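Local atomic coordinates of ADP-ribosyltransferase (Staphylococcus aureus, PDB entry 1OJQ), a protein that transfers a single ADP-ribose unit from NAD(+) to a target protein, probably a Rho-type GTPase. Residues A[30-38]-A[167-175]; A[43-52]-A[131-139]. All coordinates share one frame; numbering follows the deposited sequence.

From the N terminus, helix 27-38 supplies the first half of interaction 1, and helix 41-49, which follows it in the chain, the first half of interaction 2. Interaction 2 closes first, when the turn between strands 130-133 and 137-140 returns to helix 41-49 after 78 intervening residues. Interaction 1 closes later, at the loop 167-175 between strands 165-166 and 180-183. The inner closure is therefore nested within the outer one, and their centres lie about 18 Å apart. They meet where the rings of Y36 and Y136 pack edge-to-face. Together they join the N-terminal helices to both sheets and bring T37, R48 and E133, all NAD(+)-binding residues, into the two interfaces.

Interaction 1: A[30-38]-A[167-175]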
loop_
_atom_site.group_PDB
_atom_site.type_symbol
_atom_site.label_atom_id
_atom_site.label_comp_id
_atom_site.label_asym_id
_atom_site.label_seq_id
_atom_site.Cartn_x
_atom_site.Cartn_y
_atom_site.Cartn_z
ATOM N N LYS A 30 10.821 1.427 16.961
ATOM C CA LYS A 30 11.795 1.482 15.859
ATOM C C LYS A 30 12.180 0.104 15.355
ATOM O O LYS A 30 12.257 -0.140 14.152
ATOM C CB LYS A 30 13.036 2.224 16.368
ATOM C CG LYS A 30 12.738 3.697 16.643
ATOM C CD LYS A 30 14.069 4.435 16.669
ATOM C CE LYS A 30 14.361 4.966 18.062
ATOM N NZ LYS A 30 15.733 5.569 18.093
ATOM N N MET A 31 12.407 -0.803 16.306
ATOM C CA MET A 31 12.807 -2.167 16.002
ATOM C C MET A 31 11.730 -2.912 15.225
ATOM O O MET A 31 12.016 -3.662 14.287
ATOM C CB MET A 31 13.097 -2.924 17.297
ATOM C CG MET A 31 13.385 -4.404 17.198
ATOM S SD MET A 31 13.330 -5.151 18.861
ATOM C CE MET A 31 12.096 -6.423 18.618
ATOM N N ALA A 32 10.484 -2.725 15.651
ATOM C CA ALA A 32 9.377 -3.392 14.982
ATOM C C ALA A 32 9.259 -2.937 13.539
ATOM O O ALA A 32 9.094 -3.778 12.660
ATOM C CB ALA A 32 8.050 -3.067 15.662
ATOM N N ILE A 33 9.289 -1.614 13.335
ATOM C CA ILE A 33 9.136 -1.157 11.948
ATOM C C ILE A 33 10.321 -1.643 11.125
ATOM O O ILE A 33 10.151 -2.151 10.010
ATOM C CB ILE A 33 9.034 0.373 11.867
ATOM C CG1 ILE A 33 7.785 0.917 12.576
ATOM C CG2 ILE A 33 9.117 0.880 10.433
ATOM C CD1 ILE A 33 7.915 2.407 12.882
ATOM N N TYR A 34 11.536 -1.506 11.647
ATOM C CA TYR A 34 12.720 -1.885 10.858
ATOM C C TYR A 34 12.639 -3.359 10.486
ATOM O O TYR A 34 12.812 -3.740 9.332
ATOM C CB TYR A 34 14.029 -1.601 11.607
ATOM C CG TYR A 34 15.230 -1.716 10.695
ATOM C CD1 TYR A 34 15.711 -0.613 9.997
ATOM C CD2 TYR A 34 15.892 -2.926 10.515
ATOM C CE1 TYR A 34 16.798 -0.684 9.151
ATOM C CE2 TYR A 34 16.985 -3.018 9.671
ATOM C CZ TYR A 34 17.437 -1.905 8.997
ATOM O OH TYR A 34 18.524 -2.013 8.170
ATOM N N ASN A 35 12.400 -4.219 11.469
ATOM C CA ASN A 35 12.330 -5.652 11.189
ATOM C C ASN A 35 11.242 -5.987 10.177
ATOM O O ASN A 35 11.428 -6.885 9.350
ATOM C CB ASN A 35 12.119 -6.453 12.475
ATOM C CG ASN A 35 13.392 -6.519 13.294
ATOM O OD1 ASN A 35 14.510 -6.352 12.788
ATOM N ND2 ASN A 35 13.219 -6.748 14.590
ATOM N N TYR A 36 10.113 -5.287 10.217
ATOM C CA TYR A 36 9.071 -5.519 9.216
ATOM C C TYR A 36 9.598 -5.215 7.822
ATOM O O TYR A 36 9.388 -6.000 6.885
ATOM C CB TYR A 36 7.788 -4.710 9.551
ATOM C CG TYR A 36 6.709 -5.091 8.547
ATOM C CD1 TYR A 36 5.953 -6.240 8.763
ATOM C CD2 TYR A 36 6.466 -4.338 7.412
ATOM C CE1 TYR A 36 4.966 -6.603 7.849
ATOM C CE2 TYR A 36 5.490 -4.700 6.493
ATOM C CZ TYR A 36 4.744 -5.833 6.725
ATOM O OH TYR A 36 3.772 -6.204 5.814
ATOM N N THR A 37 10.256 -4.070 7.647
ATOM C CA THR A 37 10.763 -3.684 6.333
ATOM C C THR A 37 11.807 -4.668 5.810
ATOM O O THR A 37 11.867 -4.839 4.594
ATOM C CB THR A 37 11.388 -2.280 6.292
ATOM O OG1 THR A 37 12.609 -2.251 7.058
ATOM C CG2 THR A 37 10.431 -1.249 6.877
ATOM N N LYS A 38 12.578 -5.314 6.670
ATOM C CA LYS A 38 13.577 -6.296 6.299
ATOM C C LYS A 38 12.997 -7.597 5.737
ATOM O O LYS A 38 13.596 -8.206 4.867
ATOM C CB LYS A 38 14.369 -6.758 7.534
ATOM C CG LYS A 38 15.175 -5.726 8.270
ATOM C CD LYS A 38 15.809 -6.394 9.491
ATOM C CE LYS A 38 17.089 -7.121 9.110
ATOM N NZ LYS A 38 17.662 -7.819 10.305
ATOM N N ILE A 167 7.503 5.979 7.577
ATOM C CA ILE A 167 8.674 5.301 8.096
ATOM C C ILE A 167 9.942 5.579 7.314
ATOM O O ILE A 167 10.909 4.825 7.486
ATOM C CB ILE A 167 8.388 3.780 8.154
ATOM C CG1 ILE A 167 8.259 3.123 6.781
ATOM C CG2 ILE A 167 7.149 3.511 9.011
ATOM C CD1 ILE A 167 8.119 1.608 6.877
ATOM N N ASP A 168 10.004 6.618 6.488
ATOM C CA ASP A 168 11.222 6.833 5.716
ATOM C C ASP A 168 12.234 7.662 6.511
ATOM O O ASP A 168 12.448 8.836 6.224
ATOM C CB ASP A 168 10.903 7.500 4.375
ATOM C CG ASP A 168 12.016 7.301 3.372
ATOM O OD1 ASP A 168 13.002 6.598 3.688
ATOM O OD2 ASP A 168 11.923 7.825 2.237
ATOM N N SER A 169 12.847 6.993 7.475
ATOM C CA SER A 169 13.965 7.490 8.279
ATOM C C SER A 169 14.956 6.348 8.412
ATOM O O SER A 169 14.564 5.172 8.332
ATOM C CB SER A 169 13.449 7.995 9.622
ATOM O OG SER A 169 14.462 8.649 10.364
ATOM N N LYS A 170 16.247 6.638 8.594
ATOM C CA LYS A 170 17.221 5.581 8.370
ATOM C C LYS A 170 17.229 4.545 9.473
ATOM O O LYS A 170 17.701 3.440 9.204
ATOM C CB LYS A 170 18.630 6.165 8.210
ATOM C CG LYS A 170 18.761 7.151 7.064
ATOM C CD LYS A 170 19.461 6.562 5.855
ATOM C CE LYS A 170 19.072 7.300 4.579
ATOM N NZ LYS A 170 20.176 7.281 3.581
ATOM N N GLU A 171 16.710 4.878 10.650
ATOM C CA GLU A 171 16.660 3.880 11.709
ATOM C C GLU A 171 15.375 3.064 11.706
ATOM O O GLU A 171 15.230 2.110 12.492
ATOM C CB GLU A 171 16.864 4.592 13.049
ATOM C CG GLU A 171 15.589 5.210 13.595
ATOM C CD GLU A 171 15.261 6.547 12.956
ATOM O OE1 GLU A 171 14.357 7.235 13.486
ATOM O OE2 GLU A 171 15.873 6.931 11.939
ATOM N N LEU A 172 14.414 3.416 10.849
ATOM C CA LEU A 172 13.118 2.771 10.777
ATOM C C LEU A 172 12.998 1.807 9.583
ATOM O O LEU A 172 12.194 0.878 9.682
ATOM C CB LEU A 172 11.972 3.786 10.643
ATOM C CG LEU A 172 11.835 4.825 11.757
ATOM C CD1 LEU A 172 10.629 5.725 11.490
ATOM C CD2 LEU A 172 11.737 4.147 13.115
ATOM N N THR A 173 13.730 2.042 8.487
ATOM C CA THR A 173 13.532 1.173 7.309
ATOM C C THR A 173 14.830 0.650 6.712
ATOM O O THR A 173 15.812 1.382 6.628
ATOM C CB THR A 173 12.724 1.903 6.209
ATOM O OG1 THR A 173 12.542 1.004 5.103
ATOM C CG2 THR A 173 13.442 3.121 5.673
ATOM N N ALA A 174 14.816 -0.622 6.308
ATOM C CA ALA A 174 15.940 -1.251 5.628
ATOM C C ALA A 174 16.019 -0.785 4.175
ATOM O O ALA A 174 16.991 -1.084 3.465
ATOM C CB ALA A 174 15.830 -2.771 5.712
ATOM N N TYR A 175 14.989 -0.046 3.758
ATOM C CA TYR A 175 14.872 0.420 2.379
ATOM C C TYR A 175 14.588 1.914 2.281
ATOM O O TYR A 175 13.494 2.283 1.842
ATOM C CB TYR A 175 13.733 -0.351 1.678
ATOM C CG TYR A 175 14.135 -1.796 1.464
ATOM C CD1 TYR A 175 13.963 -2.731 2.482
ATOM C CD2 TYR A 175 14.690 -2.203 0.259
ATOM C CE1 TYR A 175 14.326 -4.057 2.324
ATOM C CE2 TYR A 175 15.060 -3.530 0.091
ATOM C CZ TYR A 175 14.875 -4.436 1.111
ATOM O OH TYR A 175 15.241 -5.747 0.938
HETATM O O HOH W 1 14.690 -7.603 2.729
#
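The Y34 ring lies obliquely against the peptide chain of 171-174. Its CE1 comes 3.4 Å from C of T173, while CZ and OH rest near CB of A174. CG is anti to the backbone N (chi1 -168°), which carries the ring off the flank of helix 27-38 and along the loop. One residue past A174, the Y175 ring also meets the helix obliquely, CE1 lying 3.4 Å from T37 O. A water lies at the edge of this ring, in its plane; it is 2.6 Å from Y175 OH and donates to K38 O.

The central polar link runs through T37. A174 N donates to T37 OG1 at 2.8 Å, nearly straight at 171°, and the same hydroxyl donates to Y34 O one turn back at 2.7 Å. One bond in and one out fix the rotation of the side chain of T37, a residue that binds NAD(+).

Loop 167-175 lies between strands 165-166 and 180-183 and leads to E180, another residue seen to bind NAD(+). This position is consistent with the ARTT (ADP-ribosylating toxin turn-turn) loop of the C3 family. Within it T173 OG1 accepts from Y175 N, an ST turn across 173-175, which all meet T37.

On the buried side the methyl groups take over. CG2 of I33 packs on CG2 of I167, and T37 CG2 meets I167 CD1 tip to tip at 3.7 Å. I167 in turn touches E180, so the helix reaches that residue through one intervening side chain. L172 O faces the helix and receives a CA-H...O contact from Y34 CA (3.0 Å, 129° at the hydrogen). Towards the helix start, CD2 of L172 lies against CG of K30, whose CD lies 3.5 Å from CG of E171.

Interaction 2: A[43-52]-A[131-139]; sequences INTPLRSANG and YRENGYSST
R48 and E133, both NAD(+)-binding residues, form a side-on salt bridge. NE donates to OE2 on its syn lone pair and NH2 to OE1, each at 3.0 Å. The planes are turned 44° apart, with OE1 met well out of the carboxylate plane. G135 N donates to the anti lone pair of E133 OE2 at 2.7 Å, giving that oxygen two donors. E133 bends at chi2 (59°), folding its carboxylate back towards G135. Over one face of the guanidinium, towards its rim, lies N44 ND2.

Among the amides, N134 OD1 accepts from R132 NE at 2.9 Å, and a water accepts from N134 ND2 while donating to R48 O. N51 OD1 stands 2.8 Å from N134 ND2, the amide planes 76° apart. N51, with positive phi, ends the helix in a Schellman motif (G52 N to L47 O, N51 N to R48 O).

Apolar contacts centre on Y136. I43 CG2 meets CE2 at the ring edge, in plane, at 3.7 Å, and L47 CD1 approaches the same atom obliquely.

Beyond, Y136 packs on helix 59-73, its OH hydrogen-bonded to D69, while backbone hydrogen bonds join E133 to T187 in strand 187-196 and S137 to L183 in strand 180-183.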
loop_
_atom_site.group_PDB
_atom_site.type_symbol
_atom_site.label_atom_id
_atom_site.label_comp_id
_atom_site.label_asym_id
_atom_site.label_seq_id
_atom_site.Cartn_x
_atom_site.Cartn_y
_atom_site.Cartn_z
ATOM N N ILE A 43 5.308 -12.534 9.000
ATOM C CA ILE A 43 4.108 -11.916 9.557
ATOM C C ILE A 43 2.989 -11.914 8.533
ATOM O O ILE A 43 1.849 -12.284 8.799
ATOM C CB ILE A 43 4.463 -10.488 10.017
ATOM C CG1 ILE A 43 5.319 -10.521 11.288
ATOM C CG2 ILE A 43 3.219 -9.610 10.153
ATOM C CD1 ILE A 43 6.079 -9.241 11.544
ATOM N N ASN A 44 3.331 -11.469 7.321
ATOM C CA ASN A 44 2.326 -11.391 6.254
ATOM C C ASN A 44 1.658 -12.718 5.990
ATOM O O ASN A 44 0.438 -12.857 5.952
ATOM C CB ASN A 44 3.018 -10.890 4.991
ATOM C CG ASN A 44 2.178 -10.818 3.741
ATOM O OD1 ASN A 44 1.093 -11.375 3.606
ATOM N ND2 ASN A 44 2.716 -10.104 2.731
ATOM N N THR A 45 2.439 -13.777 5.764
ATOM C CA THR A 45 1.794 -15.044 5.375
ATOM C C THR A 45 0.877 -15.615 6.434
ATOM O O THR A 45 -0.273 -15.960 6.136
ATOM C CB THR A 45 2.901 -16.044 4.975
ATOM O OG1 THR A 45 3.520 -15.474 3.808
ATOM C CG2 THR A 45 2.309 -17.389 4.609
ATOM N N PRO A 46 1.300 -15.736 7.692
ATOM C CA PRO A 46 0.367 -16.223 8.699
ATOM C C PRO A 46 -0.865 -15.342 8.872
ATOM O O PRO A 46 -1.995 -15.777 9.131
ATOM C CB PRO A 46 1.229 -16.171 9.972
ATOM C CG PRO A 46 2.643 -16.280 9.489
ATOM C CD PRO A 46 2.654 -15.481 8.214
ATOM N N LEU A 47 -0.699 -14.023 8.769
ATOM C CA LEU A 47 -1.865 -13.161 8.998
ATOM C C LEU A 47 -2.884 -13.428 7.898
ATOM O O LEU A 47 -4.083 -13.482 8.162
ATOM C CB LEU A 47 -1.451 -11.695 9.010
ATOM C CG LEU A 47 -1.065 -11.038 10.329
ATOM C CD1 LEU A 47 -0.522 -9.633 10.091
ATOM C CD2 LEU A 47 -2.240 -10.978 11.297
ATOM N N ARG A 48 -2.380 -13.612 6.675
ATOM C CA ARG A 48 -3.308 -13.921 5.590
ATOM C C ARG A 48 -3.975 -15.272 5.803
ATOM O O ARG A 48 -5.198 -15.428 5.699
ATOM C CB ARG A 48 -2.580 -13.889 4.241
ATOM C CG ARG A 48 -2.241 -12.447 3.818
ATOM C CD ARG A 48 -1.424 -12.492 2.530
ATOM N NE ARG A 48 -1.301 -11.176 1.907
ATOM C CZ ARG A 48 -0.448 -10.888 0.927
ATOM N NH1 ARG A 48 0.377 -11.813 0.445
ATOM N NH2 ARG A 48 -0.404 -9.664 0.413
ATOM N N SER A 49 -3.166 -16.287 6.113
ATOM C CA SER A 49 -3.718 -17.607 6.366
ATOM C C SER A 49 -4.776 -17.596 7.460
ATOM O O SER A 49 -5.748 -18.350 7.392
ATOM C CB SER A 49 -2.618 -18.579 6.813
ATOM O OG SER A 49 -1.724 -18.859 5.765
ATOM N N ALA A 50 -4.573 -16.766 8.473
ATOM C CA ALA A 50 -5.442 -16.722 9.654
ATOM C C ALA A 50 -6.640 -15.814 9.438
ATOM O O ALA A 50 -7.462 -15.610 10.335
ATOM C CB ALA A 50 -4.643 -16.238 10.860
ATOM N N ASN A 51 -6.677 -15.251 8.230
ATOM C CA ASN A 51 -7.694 -14.259 7.899
ATOM C C ASN A 51 -7.749 -13.185 8.977
ATOM O O ASN A 51 -8.824 -12.734 9.352
ATOM C CB ASN A 51 -9.061 -14.921 7.714
ATOM C CG ASN A 51 -10.085 -14.011 7.064
ATOM O OD1 ASN A 51 -9.760 -13.075 6.330
ATOM N ND2 ASN A 51 -11.360 -14.276 7.328
ATOM N N GLY A 52 -6.598 -12.785 9.499
ATOM C CA GLY A 52 -6.541 -11.673 10.442
ATOM C C GLY A 52 -6.779 -12.051 11.888
ATOM O O GLY A 52 -6.756 -11.184 12.768
ATOM N N TYR A 131 -11.672 -4.256 -1.522
ATOM C CA TYR A 131 -10.638 -5.259 -1.354
ATOM C C TYR A 131 -9.988 -5.051 0.014
ATOM O O TYR A 131 -9.822 -3.900 0.434
ATOM C CB TYR A 131 -9.584 -5.176 -2.470
ATOM C CG TYR A 131 -10.247 -5.486 -3.816
ATOM C CD1 TYR A 131 -10.749 -4.448 -4.593
ATOM C CD2 TYR A 131 -10.363 -6.797 -4.254
ATOM C CE1 TYR A 131 -11.352 -4.732 -5.801
ATOM C CE2 TYR A 131 -10.973 -7.077 -5.475
ATOM C CZ TYR A 131 -11.459 -6.040 -6.236
ATOM O OH TYR A 131 -12.070 -6.292 -7.444
ATOM N N ARG A 132 -9.664 -6.160 0.674
ATOM C CA ARG A 132 -9.070 -6.075 2.005
ATOM C C ARG A 132 -7.729 -6.784 2.050
ATOM O O ARG A 132 -7.578 -7.857 1.443
ATOM C CB ARG A 132 -10.006 -6.711 3.038
ATOM C CG ARG A 132 -9.554 -6.637 4.489
ATOM C CD ARG A 132 -10.358 -7.642 5.315
ATOM N NE ARG A 132 -9.948 -7.613 6.714
ATOM C CZ ARG A 132 -10.521 -6.853 7.638
ATOM N NH1 ARG A 132 -11.533 -6.056 7.316
ATOM N NH2 ARG A 132 -10.079 -6.893 8.891
ATOM N N GLU A 133 -6.756 -6.208 2.749
ATOM C CA GLU A 133 -5.471 -6.886 2.921
ATOM C C GLU A 133 -5.396 -7.352 4.368
ATOM O O GLU A 133 -5.501 -6.488 5.246
ATOM C CB GLU A 133 -4.327 -5.940 2.579
ATOM C CG GLU A 133 -2.939 -6.358 3.023
ATOM C CD GLU A 133 -2.571 -7.695 2.411
ATOM O OE1 GLU A 133 -2.581 -7.780 1.155
ATOM O OE2 GLU A 133 -2.296 -8.656 3.153
ATOM N N ASN A 134 -5.248 -8.645 4.643
ATOM C CA ASN A 134 -5.204 -9.034 6.046
ATOM C C ASN A 134 -3.836 -8.836 6.674
ATOM O O ASN A 134 -3.733 -8.772 7.912
ATOM C CB ASN A 134 -5.654 -10.495 6.184
ATOM C CG ASN A 134 -7.177 -10.501 6.066
ATOM O OD1 ASN A 134 -7.819 -9.651 6.676
ATOM N ND2 ASN A 134 -7.699 -11.419 5.274
ATOM N N GLY A 135 -2.808 -8.758 5.830
ATOM C CA GLY A 135 -1.506 -8.366 6.359
ATOM C C GLY A 135 -1.474 -6.843 6.485
ATOM O O GLY A 135 -2.523 -6.214 6.381
ATOM N N TYR A 136 -0.285 -6.311 6.715
ATOM C CA TYR A 136 -0.070 -4.862 6.699
ATOM C C TYR A 136 0.015 -4.376 5.258
ATOM O O TYR A 136 0.226 -5.184 4.354
ATOM C CB TYR A 136 1.207 -4.486 7.477
ATOM C CG TYR A 136 1.022 -4.841 8.949
ATOM C CD1 TYR A 136 0.487 -3.958 9.872
ATOM C CD2 TYR A 136 1.417 -6.105 9.389
ATOM C CE1 TYR A 136 0.334 -4.312 11.218
ATOM C CE2 TYR A 136 1.259 -6.469 10.711
ATOM C CZ TYR A 136 0.720 -5.579 11.616
ATOM O OH TYR A 136 0.588 -5.984 12.924
ATOM N N SER A 137 -0.147 -3.072 5.007
ATOM C CA SER A 137 -0.041 -2.591 3.627
ATOM C C SER A 137 1.094 -1.578 3.517
ATOM O O SER A 137 1.098 -0.551 4.220
ATOM C CB SER A 137 -1.336 -1.918 3.196
ATOM O OG SER A 137 -2.417 -2.838 3.125
ATOM N N SER A 138 2.039 -1.869 2.642
ATOM C CA SER A 138 3.171 -0.977 2.415
ATOM C C SER A 138 2.880 -0.080 1.219
ATOM O O SER A 138 2.575 -0.614 0.161
ATOM C CB SER A 138 4.446 -1.785 2.162
ATOM O OG SER A 138 4.686 -2.629 3.289
ATOM N N THR A 139 2.968 1.226 1.377
ATOM C CA THR A 139 2.607 2.191 0.351
ATOM C C THR A 139 3.666 3.280 0.341
ATOM O O THR A 139 4.550 3.228 1.206
ATOM C CB THR A 139 1.233 2.848 0.607
ATOM O OG1 THR A 139 1.332 3.745 1.736
ATOM C CG2 THR A 139 0.184 1.802 0.968
HETATM O O HOH W 2 -6.347 -13.645 3.907
#